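Local coordinates for protein beta-1,4-galactanase (Thielavia heterothallica, PDB 1HJS) that hydrolyses the beta-1,4-galactosidic linkages of type I arabinogalactans as a family 53 glycoside hydrolase of clan GH-A, at residues 133-138 against 176-181; 206-211 against 238-243; 246-251 against 271-276. All coordinates share one frame; numbering follows the deposited sequence. Where two conformers were deposited one is given.

Interaction 1 (133-138 against 176-181); sequences GNEIRA and MIHLDN
The imidazole of His178 carries the backbone of Glu135 on one face, the amide N lying 3.4 Å above the ring plane near its rim, while Asn134 OD1 sits at the ring edge. The Asn134 amide runs alongside the imidazole but is turned almost perpendicular to it, the two planes 84° apart. Glu135 also runs beside the ring, and its CG touches His178 CE1 at 3.4 Å. With CG anti to the carbonyl carbon and the chain extended beyond it, the Glu135 carboxylate passes the ring and crosses Asp180, CD resting 3.7 Å from Asp180 CB. Farther along, Asp180 OD2 meets the edge of the Arg137 guanidinium in a salt bridge, 2.9 Å from NH1, though the hydrogen bond is weak. Asp180 OD1 is buried without a polar partner.

The backbones are pinned by Ile136 N, which donates to His178 O at 3.0 Å, nearly along the C=O axis, and by a water that donates to Gly133 O and accepts from His178 N. Ile136 adds apolar contact, CG1 reaching Leu179 CD1 at 4.0 Å. Glu135 is assigned as the proton donor and Glu245 as the nucleophile. Ser212 OG hydrogen-bonds both Glu135 OE2 and His178 NE2, tying acid to imidazole. The like charge of Asp180, its OD2 5.1 Å from Glu135 OE1, would probably raise the acid's pKa, which suits a proton donor. Asn134, held by Ala87 O through ND2, touches Glu245; with Glu135 it forms the consecutive Asn-Glu found at the end of the fourth barrel strand in clan GH-A.

The loop leaves barrel strand 129-132 and crosses the C-terminal end of strand 174-179; Ile136, Ile177 and Leu179 pack against helix 185-196, whereas His178 lies against strand 240-245.

Interaction 2 (206-211 against 238-243); sequences FDMMGV and NKEIAV
Strands 208-211 and 240-243 run parallel, their axes 4.8 Å apart at closest approach and inclined by 18°. Residues pair in order from Met208 with Glu240 to Val211 with Val243. The ladder alternates: Glu240 N donates to Asp207 O, Met209 N to Glu240 O, Ala242 N to Met209 O and Val211 N to Ala242 O. The Met209 bond is the straightest, 2.9 Å from N to Glu240 O with 164° at the hydrogen.

Met208, Glu240 and Ala242 put their side chains on one face of the sheet, where Gly210 has none, and Met208 CG lies 4.0 Å from Glu240 CB. The other face carries Met209, Ile241, Val211 and Val243, and there the CG2 methyls of the two valines meet at 4.1 Å. Just before the ladder, Lys239 crosses Phe206 at about a right angle, its CG 4.2 Å from Phe206 CE2. Its chain bends at chi2 (-62°) and is straight thereafter, which brings NZ 2.7 Å from Phe206 O, nearly along the C=O axis; Leu203 O also accepts from this ammonium. Lys239 CB packs 4.0 Å from Met209 CG. An alanine at Lys239 would remove the chain beyond CB, and would probably leave the carbonyls of Phe206 and Leu203 without this donor and thin the packing beside the Phe206 ring.

These strands flank helix 223-237 in a right-handed beta-alpha-beta unit of the TIM barrel, and Met209 and Ile241 press against that helix. A water bound to Asp207 OD1 reaches the ammonium only weakly, and Asp207 OD2 accepts from Ile175 N; with Glu240 OE1 in a salt bridge to Lys174, the charged ends gather where the strands begin, whereas the seam beyond relies on backbone bonds and apolar packing.

Interaction 3 (246-251 against 271-276); sequences TNWPIS and EGQTTF
Trp248 and Phe276 form an offset stack, the six-membered ring of the indole and the phenyl ring 4.7 Å between centroids with planes 29° apart. The overlap is at the rim: Trp248 CE3 stands over the Phe276 face, 3.3 Å from CD1. Both side chains leave with CG anti to the backbone N, and they cross obliquely. Pro249 CD covers the opposite face of the indole from Phe276 CB, and Gln273 CG lies at its edge. Tip to tip with the phenyl, Thr246 OG1 approaches the ring edge at CE2, while its hydrogen bond is to Phe213 O.

Alongside, Gln273 NE2 donates to Trp248 O at 2.8 Å, straight at 172° and within the amide plane, while Ile250 CG2 packs on the same amide. This is a beta-alpha connection of the TIM barrel, where the loop that follows strand 240-245 folds against the first turns of helix 270-285.

Around these contacts, Pro267 O accepts from Trp248 NE1 and Phe259 meets the indole at about 85°. Gln273 NE2 has a second acceptor in Thr314 O, and OE1 is held by Ser325, which fixes the amide's rotation. Ile250 and Ser251 pair together opposite the single residue Asp312, a classic beta bulge.

In the fold
The three contacts run in series from the end of the fourth barrel strand to the helix after the seventh. Interactions 1 and 2, with centres about 11 Å apart, share neighbouring strands: Ile177 O lies 2.9 Å from Gly210 N and Ile177 N 3.0 Å from Met208 O, probable hydrogen bonds. Interaction 1 holds the assigned proton donor Glu135, while the nucleophile Glu245 falls between 238-243 and 246-251. The side chain of Asn134 is about 4 Å from that of Glu245, and those of Val243 and Thr246 are each about 6 Å from that of Glu245. Interaction 3 lies farther out, its centre about 23 Å from that of interaction 1 and about 24 Å from that of interaction 2.

Interaction 1 (133-138 against 176-181)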
loop_
_atom_site.group_PDB
_atom_site.type_symbol
_atom_site.label_atom_id
_atom_site.label_comp_id
_atom_site.label_asym_id
_atom_site.label_seq_id
_atom_site.Cartn_x
_atom_site.Cartn_y
_atom_site.Cartn_z
ATOM N N GLY A 133 -6.290 7.454 0.312
ATOM C CA GLY A 133 -5.093 8.153 0.735
ATOM C C GLY A 133 -3.949 7.178 0.976
ATOM O O GLY A 133 -4.170 5.984 1.182
ATOM N N ASN A 134 -2.722 7.687 0.947
ATOM C CA ASN A 134 -1.543 6.859 1.185
ATOM C C ASN A 134 -0.772 7.478 2.345
ATOM O O ASN A 134 -0.351 8.634 2.263
ATOM C CB ASN A 134 -0.649 6.820 -0.059
ATOM C CG ASN A 134 0.539 5.879 0.107
ATOM O OD1 ASN A 134 0.409 4.661 -0.030
ATOM N ND2 ASN A 134 1.698 6.442 0.417
ATOM N N GLU A 135 -0.597 6.707 3.416
ATOM C CA GLU A 135 0.115 7.161 4.615
ATOM C C GLU A 135 -0.330 8.563 5.025
ATOM O O GLU A 135 0.486 9.479 5.120
ATOM C CB GLU A 135 1.630 7.144 4.380
ATOM C CG GLU A 135 2.173 5.768 4.001
ATOM C CD GLU A 135 3.689 5.696 4.051
ATOM O OE1 GLU A 135 4.335 6.754 3.918
ATOM O OE2 GLU A 135 4.234 4.584 4.210
ATOM N N ILE A 136 -1.624 8.715 5.292
ATOM C CA ILE A 136 -2.168 10.019 5.658
ATOM C C ILE A 136 -2.060 10.335 7.147
ATOM O O ILE A 136 -2.947 10.965 7.729
ATOM C CB ILE A 136 -3.642 10.140 5.204
ATOM C CG1 ILE A 136 -4.483 9.003 5.794
ATOM C CG2 ILE A 136 -3.711 10.109 3.681
ATOM C CD1 ILE A 136 -5.976 9.128 5.483
ATOM N N ARG A 137 -0.951 9.911 7.750
ATOM C CA ARG A 137 -0.688 10.127 9.173
ATOM C C ARG A 137 -0.589 11.612 9.534
ATOM O O ARG A 137 -0.822 12.001 10.684
ATOM C CB ARG A 137 0.608 9.425 9.558
ATOM C CG ARG A 137 0.921 9.446 11.036
ATOM C CD ARG A 137 2.427 9.352 11.217
ATOM N NE ARG A 137 3.056 10.658 11.130
ATOM C CZ ARG A 137 4.331 10.864 10.817
ATOM N NH1 ARG A 137 5.134 9.845 10.538
ATOM N NH2 ARG A 137 4.811 12.098 10.814
ATOM N N ALA A 138 -0.215 12.437 8.564
ATOM C CA ALA A 138 -0.124 13.876 8.792
ATOM C C ALA A 138 -1.225 14.549 7.972
ATOM O O ALA A 138 -1.153 15.734 7.650
ATOM C CB ALA A 138 1.252 14.395 8.378
ATOM N N MET A 176 -10.185 1.268 2.755
ATOM C CA MET A 176 -9.082 1.302 3.708
ATOM C C MET A 176 -8.478 2.672 3.977
ATOM O O MET A 176 -8.396 3.513 3.088
ATOM C CB MET A 176 -7.965 0.378 3.216
ATOM C CG MET A 176 -6.658 0.502 3.991
ATOM S SD MET A 176 -5.320 -0.392 3.176
ATOM C CE MET A 176 -5.742 -2.068 3.589
ATOM N N ILE A 177 -8.072 2.879 5.226
ATOM C CA ILE A 177 -7.387 4.096 5.641
ATOM C C ILE A 177 -5.992 3.569 5.948
ATOM O O ILE A 177 -5.833 2.586 6.679
ATOM C CB ILE A 177 -8.022 4.734 6.892
ATOM C CG1 ILE A 177 -9.338 5.415 6.499
ATOM C CG2 ILE A 177 -7.066 5.753 7.503
ATOM C CD1 ILE A 177 -10.110 6.015 7.671
ATOM N N HIS A 178 -4.989 4.222 5.373
ATOM C CA HIS A 178 -3.603 3.794 5.500
ATOM C C HIS A 178 -2.676 4.808 6.167
ATOM O O HIS A 178 -2.517 5.926 5.684
ATOM C CB HIS A 178 -3.084 3.461 4.090
ATOM C CG HIS A 178 -1.615 3.178 4.019
ATOM N ND1 HIS A 178 -0.890 3.328 2.855
ATOM C CD2 HIS A 178 -0.737 2.747 4.956
ATOM C CE1 HIS A 178 0.372 3.004 3.079
ATOM N NE2 HIS A 178 0.491 2.649 4.346
ATOM N N LEU A 179 -2.064 4.389 7.275
ATOM C CA LEU A 179 -1.117 5.208 8.030
ATOM C C LEU A 179 0.254 4.521 8.012
ATOM O O LEU A 179 0.347 3.303 7.855
ATOM C CB LEU A 179 -1.584 5.355 9.485
ATOM C CG LEU A 179 -2.545 6.491 9.852
ATOM C CD1 LEU A 179 -3.651 6.620 8.833
ATOM C CD2 LEU A 179 -3.090 6.243 11.259
ATOM N N ASP A 180 1.317 5.300 8.171
ATOM C CA ASP A 180 2.663 4.733 8.191
ATOM C C ASP A 180 2.987 4.240 9.606
ATOM O O ASP A 180 2.130 4.266 10.492
ATOM C CB ASP A 180 3.679 5.794 7.762
ATOM C CG ASP A 180 3.840 6.897 8.790
ATOM O OD1 ASP A 180 2.826 7.301 9.397
ATOM O OD2 ASP A 180 4.982 7.365 8.986
ATOM N N ASN A 181 4.223 3.784 9.803
ATOM C CA ASN A 181 4.699 3.300 11.101
ATOM C C ASN A 181 3.691 2.459 11.892
ATOM O O ASN A 181 3.269 2.838 12.993
ATOM C CB ASN A 181 5.163 4.486 11.960
ATOM C CG ASN A 181 6.305 5.263 11.321
ATOM O OD1 ASN A 181 7.078 4.716 10.532
ATOM N ND2 ASN A 181 6.425 6.542 11.670
HETATM O O HOH W 1 -5.721 6.052 3.439
#

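Interaction 2 (206-211 against 238-243)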
loop_
_atom_site.group_PDB
_atom_site.type_symbol
_atom_site.label_atom_id
_atom_site.label_comp_id
_atom_site.label_asym_id
_atom_site.label_seq_id
_atom_site.Cartn_x
_atom_site.Cartn_y
_atom_site.Cartn_z
ATOM N N PHE A 206 -15.613 3.057 6.722
ATOM C CA PHE A 206 -14.494 2.314 6.149
ATOM C C PHE A 206 -14.422 0.911 6.733
ATOM O O PHE A 206 -15.043 0.623 7.758
ATOM C CB PHE A 206 -13.162 3.070 6.310
ATOM C CG PHE A 206 -12.696 3.224 7.726
ATOM C CD1 PHE A 206 -13.344 4.090 8.598
ATOM C CD2 PHE A 206 -11.582 2.523 8.180
ATOM C CE1 PHE A 206 -12.889 4.260 9.903
ATOM C CE2 PHE A 206 -11.115 2.683 9.483
ATOM C CZ PHE A 206 -11.770 3.555 10.348
ATOM N N ASP A 207 -13.658 0.040 6.081
ATOM C CA ASP A 207 -13.585 -1.355 6.493
ATOM C C ASP A 207 -12.233 -1.878 6.953
ATOM O O ASP A 207 -12.165 -2.864 7.692
ATOM C CB ASP A 207 -14.066 -2.219 5.328
ATOM C CG ASP A 207 -15.332 -1.679 4.697
ATOM O OD1 ASP A 207 -16.369 -1.675 5.385
ATOM O OD2 ASP A 207 -15.293 -1.250 3.520
ATOM N N MET A 208 -11.164 -1.227 6.524
ATOM C CA MET A 208 -9.833 -1.702 6.860
ATOM C C MET A 208 -8.867 -0.626 7.318
ATOM O O MET A 208 -8.992 0.544 6.959
ATOM C CB MET A 208 -9.209 -2.385 5.642
ATOM C CG MET A 208 -10.061 -3.416 4.954
ATOM S SD MET A 208 -9.182 -4.052 3.489
ATOM C CE MET A 208 -8.136 -5.296 4.250
ATOM N N MET A 209 -7.890 -1.053 8.111
ATOM C CA MET A 209 -6.835 -0.178 8.592
ATOM C C MET A 209 -5.547 -0.791 8.077
ATOM O O MET A 209 -5.215 -1.933 8.413
ATOM C CB MET A 209 -6.803 -0.132 10.120
ATOM C CG MET A 209 -8.031 0.503 10.736
ATOM S SD MET A 209 -7.885 0.653 12.521
ATOM C CE MET A 209 -9.134 1.901 12.824
ATOM N N GLY A 210 -4.837 -0.046 7.241
ATOM C CA GLY A 210 -3.587 -0.552 6.710
ATOM C C GLY A 210 -2.423 0.202 7.321
ATOM O O GLY A 210 -2.562 1.368 7.689
ATOM N N VAL A 211 -1.281 -0.462 7.449
ATOM C CA VAL A 211 -0.103 0.184 8.003
ATOM C C VAL A 211 1.130 -0.185 7.198
ATOM O O VAL A 211 1.203 -1.272 6.620
ATOM C CB VAL A 211 0.162 -0.248 9.464
ATOM C CG1 VAL A 211 -1.035 0.091 10.336
ATOM C CG2 VAL A 211 0.466 -1.742 9.524
ATOM N N ASN A 238 -11.868 -2.903 15.919
ATOM C CA ASN A 238 -12.323 -4.145 15.293
ATOM C C ASN A 238 -12.445 -4.109 13.763
ATOM O O ASN A 238 -13.384 -4.672 13.199
ATOM C CB ASN A 238 -13.672 -4.546 15.899
ATOM C CG ASN A 238 -14.121 -5.940 15.481
ATOM O OD1 ASN A 238 -15.287 -6.150 15.152
ATOM N ND2 ASN A 238 -13.202 -6.897 15.505
ATOM N N LYS A 239 -11.492 -3.471 13.086
ATOM C CA LYS A 239 -11.515 -3.404 11.622
ATOM C C LYS A 239 -10.542 -4.440 11.075
ATOM O O LYS A 239 -9.677 -4.919 11.806
ATOM C CB LYS A 239 -11.074 -2.015 11.140
ATOM C CG LYS A 239 -12.072 -0.905 11.424
ATOM C CD LYS A 239 -13.388 -1.173 10.710
ATOM C CE LYS A 239 -14.391 -0.061 10.949
ATOM N NZ LYS A 239 -15.679 -0.349 10.243
ATOM N N GLU A 240 -10.681 -4.808 9.805
ATOM C CA GLU A 240 -9.741 -5.764 9.233
ATOM C C GLU A 240 -8.416 -5.021 9.169
ATOM O O GLU A 240 -8.386 -3.818 8.922
ATOM C CB GLU A 240 -10.173 -6.209 7.837
ATOM C CG GLU A 240 -11.437 -7.055 7.833
ATOM C CD GLU A 240 -11.567 -7.899 6.576
ATOM O OE1 GLU A 240 -11.367 -7.354 5.474
ATOM O OE2 GLU A 240 -11.870 -9.106 6.696
ATOM N N ILE A 241 -7.322 -5.738 9.393
ATOM C CA ILE A 241 -6.004 -5.119 9.417
ATOM C C ILE A 241 -5.013 -5.724 8.430
ATOM O O ILE A 241 -5.029 -6.928 8.173
ATOM C CB ILE A 241 -5.429 -5.212 10.843
ATOM C CG1 ILE A 241 -6.261 -4.328 11.775
ATOM C CG2 ILE A 241 -3.955 -4.835 10.859
ATOM C CD1 ILE A 241 -6.037 -4.613 13.237
ATOM N N ALA A 242 -4.147 -4.879 7.883
ATOM C CA ALA A 242 -3.145 -5.351 6.938
ATOM C C ALA A 242 -1.890 -4.495 6.905
ATOM O O ALA A 242 -1.934 -3.280 7.119
ATOM C CB ALA A 242 -3.743 -5.421 5.533
ATOM N N VAL A 243 -0.764 -5.150 6.651
ATOM C CA VAL A 243 0.503 -4.456 6.497
ATOM C C VAL A 243 0.491 -4.295 4.983
ATOM O O VAL A 243 0.614 -5.276 4.250
ATOM C CB VAL A 243 1.693 -5.334 6.929
ATOM C CG1 VAL A 243 3.003 -4.690 6.483
ATOM C CG2 VAL A 243 1.688 -5.499 8.452
HETATM O O HOH W 2 -16.645 -2.602 7.944
#

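Interaction 3 (246-251 against 271-276)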
loop_
_atom_site.group_PDB
_atom_site.type_symbol
_atom_site.label_atom_id
_atom_site.label_comp_id
_atom_site.label_asym_id
_atom_site.label_seq_id
_atom_site.Cartn_x
_atom_site.Cartn_y
_atom_site.Cartn_z
ATOM N N THR A 246 5.931 -3.215 2.979
ATOM C CA THR A 246 7.043 -3.752 3.756
ATOM C C THR A 246 8.154 -4.175 2.796
ATOM O O THR A 246 7.906 -4.433 1.612
ATOM C CB THR A 246 6.611 -4.950 4.646
ATOM O OG1 THR A 246 7.638 -5.225 5.612
ATOM C CG2 THR A 246 6.374 -6.198 3.802
ATOM N N ASN A 247 9.377 -4.219 3.314
ATOM C CA ASN A 247 10.569 -4.579 2.548
ATOM C C ASN A 247 11.567 -5.257 3.488
ATOM O O ASN A 247 11.507 -5.072 4.706
ATOM C CB ASN A 247 11.298 -3.325 2.037
ATOM C CG ASN A 247 10.794 -2.806 0.699
ATOM O OD1 ASN A 247 11.234 -1.746 0.255
ATOM N ND2 ASN A 247 9.896 -3.540 0.047
ATOM N N TRP A 248 12.468 -6.042 2.906
ATOM C CA TRP A 248 13.577 -6.652 3.636
ATOM C C TRP A 248 14.697 -6.705 2.607
ATOM O O TRP A 248 14.506 -7.178 1.486
ATOM C CB TRP A 248 13.291 -8.056 4.163
ATOM C CG TRP A 248 14.473 -8.529 4.967
ATOM C CD1 TRP A 248 15.494 -9.328 4.535
ATOM C CD2 TRP A 248 14.819 -8.126 6.299
ATOM N NE1 TRP A 248 16.454 -9.446 5.515
ATOM C CE2 TRP A 248 16.065 -8.718 6.608
ATOM C CE3 TRP A 248 14.197 -7.316 7.262
ATOM C CZ2 TRP A 248 16.705 -8.528 7.841
ATOM C CZ3 TRP A 248 14.831 -7.125 8.489
ATOM C CH2 TRP A 248 16.075 -7.731 8.766
ATOM N N PRO A 249 15.886 -6.217 2.974
ATOM C CA PRO A 249 16.995 -6.218 2.024
ATOM C C PRO A 249 17.765 -7.499 1.761
ATOM O O PRO A 249 17.928 -8.345 2.646
ATOM C CB PRO A 249 17.900 -5.111 2.568
ATOM C CG PRO A 249 17.731 -5.238 4.032
ATOM C CD PRO A 249 16.250 -5.523 4.226
ATOM N N ILE A 250 18.219 -7.637 0.518
ATOM C CA ILE A 250 19.058 -8.764 0.139
ATOM C C ILE A 250 20.472 -8.184 0.194
ATOM O O ILE A 250 21.465 -8.895 0.064
ATOM C CB ILE A 250 18.748 -9.300 -1.286
ATOM C CG1 ILE A 250 18.819 -8.182 -2.318
ATOM C CG2 ILE A 250 17.385 -9.971 -1.296
ATOM C CD1 ILE A 250 18.576 -8.671 -3.740
ATOM N N SER A 251 20.539 -6.873 0.404
ATOM C CA SER A 251 21.811 -6.164 0.514
ATOM C C SER A 251 21.618 -4.816 1.202
ATOM O O SER A 251 20.796 -4.006 0.776
ATOM C CB SER A 251 22.436 -5.956 -0.869
ATOM O OG SER A 251 23.687 -5.299 -0.757
ATOM N N GLU A 271 17.062 -15.646 1.427
ATOM C CA GLU A 271 16.640 -16.508 2.526
ATOM C C GLU A 271 16.141 -15.632 3.674
ATOM O O GLU A 271 15.125 -15.929 4.309
ATOM C CB GLU A 271 17.813 -17.370 3.011
ATOM C CG GLU A 271 18.298 -18.438 2.028
ATOM C CD GLU A 271 18.909 -17.873 0.750
ATOM O OE1 GLU A 271 19.631 -16.857 0.820
ATOM O OE2 GLU A 271 18.682 -18.466 -0.327
ATOM N N GLY A 272 16.874 -14.553 3.935
ATOM C CA GLY A 272 16.496 -13.630 4.991
ATOM C C GLY A 272 15.161 -12.972 4.683
ATOM O O GLY A 272 14.341 -12.775 5.583
ATOM N N GLN A 273 14.941 -12.624 3.415
ATOM C CA GLN A 273 13.679 -12.008 3.016
ATOM C C GLN A 273 12.504 -12.926 3.315
ATOM O O GLN A 273 11.473 -12.479 3.815
ATOM C CB GLN A 273 13.652 -11.699 1.517
ATOM C CG GLN A 273 14.556 -10.590 1.055
ATOM C CD GLN A 273 14.297 -10.240 -0.401
ATOM O OE1 GLN A 273 14.161 -11.128 -1.245
ATOM N NE2 GLN A 273 14.230 -8.949 -0.701
ATOM N N THR A 274 12.649 -14.210 2.994
ATOM C CA THR A 274 11.557 -15.148 3.227
ATOM C C THR A 274 11.245 -15.250 4.713
ATOM O O THR A 274 10.083 -15.346 5.097
ATOM C CB THR A 274 11.866 -16.562 2.675
ATOM O OG1 THR A 274 12.858 -17.192 3.489
ATOM C CG2 THR A 274 12.378 -16.473 1.250
ATOM N N THR A 275 12.279 -15.218 5.549
ATOM C CA THR A 275 12.074 -15.307 6.990
ATOM C C THR A 275 11.333 -14.080 7.504
ATOM O O THR A 275 10.354 -14.204 8.240
ATOM C CB THR A 275 13.414 -15.429 7.746
ATOM O OG1 THR A 275 14.052 -16.661 7.383
ATOM C CG2 THR A 275 13.183 -15.399 9.254
ATOM N N PHE A 276 11.798 -12.896 7.115
ATOM C CA PHE A 276 11.163 -11.658 7.551
ATOM C C PHE A 276 9.716 -11.575 7.078
ATOM O O PHE A 276 8.810 -11.300 7.865
ATOM C CB PHE A 276 11.931 -10.442 7.021
ATOM C CG PHE A 276 11.332 -9.121 7.431
ATOM C CD1 PHE A 276 11.495 -8.643 8.726
ATOM C CD2 PHE A 276 10.598 -8.361 6.523
ATOM C CE1 PHE A 276 10.940 -7.421 9.115
ATOM C CE2 PHE A 276 10.036 -7.138 6.899
ATOM C CZ PHE A 276 10.207 -6.667 8.196
#